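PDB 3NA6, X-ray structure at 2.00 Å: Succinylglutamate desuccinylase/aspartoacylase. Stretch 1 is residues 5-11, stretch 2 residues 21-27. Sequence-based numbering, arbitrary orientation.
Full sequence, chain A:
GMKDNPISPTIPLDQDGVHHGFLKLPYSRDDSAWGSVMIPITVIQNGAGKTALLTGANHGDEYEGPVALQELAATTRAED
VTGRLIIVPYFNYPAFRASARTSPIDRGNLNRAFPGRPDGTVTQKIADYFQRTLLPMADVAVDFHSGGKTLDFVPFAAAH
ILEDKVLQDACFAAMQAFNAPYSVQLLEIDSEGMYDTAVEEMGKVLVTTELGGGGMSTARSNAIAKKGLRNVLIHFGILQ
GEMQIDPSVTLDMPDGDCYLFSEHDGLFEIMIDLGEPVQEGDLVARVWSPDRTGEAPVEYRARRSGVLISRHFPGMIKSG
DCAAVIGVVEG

Stretch 1 (5-11) NPISPTI
Stretch 2 (21-27) GFLKLPY

Residues 6-11 run antiparallel to residues 21-26, in a strand that begins earlier in the chain, the end-to-end directions of the touching parts lying 165° apart, and the contact buries 547 Å² summed over both sides. The register pairs Ile7 with Leu25, Ser8 with Lys24, Pro9 with Leu23 and Thr10 with Phe22, at CA-CA distances of 4.6, 5.3, 4.4 and 5.4 Å. Only Ser8 and Pro9 of the first stretch are strand.

Ile7 loses the most surface, 75 Å². Its backbone is extended (phi/psi -71/135°) after the turn at Pro6 (-77/-1°), and its N donates to Asn5 OD1 at 2.9 Å, a bond that ties the start of the stretch together. With chi1 at -76° (m) and chi2 at 165° (t), the side chain leaves sideways and packs along the second strand: Ile7 CG1 lies 3.7 Å from Leu25 CB and Ile7 CG2 3.8 Å from Leu23 CB. Leu23 (m, t) also receives Pro9, whose CB is 4.0 Å from Leu23 CD2; these two side chains share one face of the sheet. Pro6 extends the apolar contact, its CB 4.0 Å from Pro26 CD.

Lys24, which gives up 63 Å², anchors the backbone pairing. Ser8 N donates to Lys24 O and Lys24 N to Ser8 O, both at 3.1 Å and nearly equal in angle (156° and 155°), so the pair closes a regular antiparallel hydrogen-bonded ring. Lys24 O is approached as well by Ile7 CA, at 3.3 Å in a CA-H...O contact. The side chains of Ser8 (chi1 35°, p) and Lys24 (chi1 -170°, chi2 167°, chi3 126°, chi4 -45°) lie on the other face from Pro9 and Leu23. Ser8 OG and Lys24 NZ remain 4.2 Å apart, and a water links them, 2.7 Å from Ser8 OG and 2.7 Å from Lys24 NZ, which donates to it. The same water donates to Pro6 O at 3.1 Å and Lys24 O at 3.0 Å.

Thr10, with 59 Å² covered, carries the pairing past the strand. Pro9 sits in the non-hydrogen-bonded pair with Leu23, where its lack of an N-H costs no bond to this strand; the next residue, Thr10, donates from N to Phe22 O at 2.8 Å (160°), and Pro9 CA makes a CA-H...O contact with the same Phe22 O at 3.3 Å. As Thr10 turns (-87/-2°), its p rotamer (66°) brings OG1 into the place a carbonyl might take: Phe22 N donates to Thr10 OG1 at 2.8 Å (148°). Thr10 OG1 also sits 3.4 Å from Gly21 CA, where a CB would clash with it.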

# COMPACT_ATOMS: atom_id res chain seq x y z
N ASN A 5 -22.77 -0.43 25.62
CA ASN A 5 -21.59 -0.80 24.84
C ASN A 5 -21.79 -2.23 24.27
O ASN A 5 -22.34 -3.07 24.96
CB ASN A 5 -20.38 -0.77 25.76
CG ASN A 5 -19.09 -0.83 25.00
OD1 ASN A 5 -18.65 -1.91 24.60
ND2 ASN A 5 -18.51 0.32 24.75
N PRO A 6 -21.38 -2.49 23.02
CA PRO A 6 -21.55 -3.85 22.47
C PRO A 6 -20.55 -4.92 22.94
O PRO A 6 -20.67 -6.08 22.54
CB PRO A 6 -21.40 -3.65 20.97
CG PRO A 6 -20.47 -2.45 20.86
CD PRO A 6 -20.84 -1.55 22.02
N ILE A 7 -19.59 -4.57 23.78
CA ILE A 7 -18.62 -5.57 24.25
C ILE A 7 -19.28 -6.56 25.22
O ILE A 7 -20.02 -6.15 26.09
CB ILE A 7 -17.37 -4.92 24.88
CG1 ILE A 7 -16.47 -4.38 23.77
CG2 ILE A 7 -16.65 -5.90 25.86
CD1 ILE A 7 -15.39 -3.43 24.23
N SER A 8 -19.02 -7.85 25.04
CA SER A 8 -19.40 -8.85 26.03
C SER A 8 -18.23 -9.77 26.36
O SER A 8 -17.63 -10.35 25.47
CB SER A 8 -20.63 -9.69 25.64
OG SER A 8 -20.66 -9.91 24.26
N PRO A 9 -17.91 -9.88 27.65
CA PRO A 9 -16.85 -10.77 28.07
C PRO A 9 -17.23 -12.21 27.85
O PRO A 9 -18.42 -12.55 27.89
CB PRO A 9 -16.69 -10.49 29.57
CG PRO A 9 -17.45 -9.27 29.86
CD PRO A 9 -18.47 -9.11 28.78
N THR A 10 -16.24 -13.03 27.56
CA THR A 10 -16.42 -14.47 27.46
C THR A 10 -16.28 -15.15 28.83
O THR A 10 -16.40 -16.35 28.94
CB THR A 10 -15.41 -15.10 26.48
OG1 THR A 10 -14.07 -15.00 26.99
CG2 THR A 10 -15.50 -14.45 25.13
N ILE A 11 -15.97 -14.38 29.86
CA ILE A 11 -15.85 -14.91 31.21
C ILE A 11 -16.60 -14.00 32.15
O ILE A 11 -16.86 -12.83 31.81
CB ILE A 11 -14.40 -14.95 31.70
CG1 ILE A 11 -13.72 -13.60 31.48
CG2 ILE A 11 -13.64 -16.08 31.06
CD1 ILE A 11 -12.44 -13.40 32.33
N GLY A 21 -10.07 -15.14 29.50
CA GLY A 21 -10.93 -15.07 28.35
C GLY A 21 -10.71 -13.81 27.56
O GLY A 21 -9.57 -13.37 27.41
N PHE A 22 -11.81 -13.27 27.02
CA PHE A 22 -11.76 -12.15 26.09
C PHE A 22 -12.90 -11.17 26.28
O PHE A 22 -13.96 -11.55 26.71
CB PHE A 22 -11.81 -12.65 24.63
CG PHE A 22 -10.82 -13.75 24.36
CD1 PHE A 22 -9.50 -13.46 24.06
CD2 PHE A 22 -11.20 -15.08 24.50
CE1 PHE A 22 -8.58 -14.48 23.88
CE2 PHE A 22 -10.27 -16.09 24.33
CZ PHE A 22 -8.97 -15.77 24.01
N LEU A 23 -12.63 -9.91 25.98
CA LEU A 23 -13.67 -8.95 25.71
C LEU A 23 -13.97 -9.02 24.20
O LEU A 23 -13.13 -8.65 23.36
CB LEU A 23 -13.19 -7.55 26.10
CG LEU A 23 -12.74 -7.40 27.56
CD1 LEU A 23 -12.34 -5.97 27.85
CD2 LEU A 23 -13.82 -7.84 28.52
N LYS A 24 -15.13 -9.54 23.86
CA LYS A 24 -15.55 -9.62 22.47
C LYS A 24 -16.19 -8.33 22.00
O LYS A 24 -17.28 -7.94 22.44
CB LYS A 24 -16.51 -10.79 22.30
CG LYS A 24 -16.87 -11.17 20.86
CD LYS A 24 -17.60 -12.56 20.86
CE LYS A 24 -18.94 -12.54 20.16
NZ LYS A 24 -19.90 -11.41 20.43
N LEU A 25 -15.49 -7.65 21.11
CA LEU A 25 -15.99 -6.40 20.53
C LEU A 25 -16.36 -6.72 19.11
O LEU A 25 -15.48 -6.99 18.29
CB LEU A 25 -14.87 -5.37 20.60
CG LEU A 25 -14.95 -4.04 19.87
CD1 LEU A 25 -16.27 -3.41 20.17
CD2 LEU A 25 -13.75 -3.21 20.34
N PRO A 26 -17.66 -6.72 18.79
CA PRO A 26 -18.04 -6.94 17.41
C PRO A 26 -17.37 -5.96 16.45
O PRO A 26 -17.32 -4.79 16.71
CB PRO A 26 -19.55 -6.75 17.42
CG PRO A 26 -19.97 -7.00 18.83
CD PRO A 26 -18.83 -6.44 19.64
N TYR A 27 -16.88 -6.47 15.33
CA TYR A 27 -16.16 -5.65 14.34
C TYR A 27 -16.39 -6.25 12.96
O TYR A 27 -15.73 -7.22 12.56
CB TYR A 27 -14.66 -5.56 14.71
CG TYR A 27 -13.76 -4.92 13.68
CD1 TYR A 27 -14.17 -3.80 12.97
CD2 TYR A 27 -12.48 -5.43 13.44
CE1 TYR A 27 -13.36 -3.24 12.01
CE2 TYR A 27 -11.65 -4.87 12.48
CZ TYR A 27 -12.10 -3.77 11.76
OH TYR A 27 -11.30 -3.21 10.80
O HOH W 1 -19.97 -9.01 21.77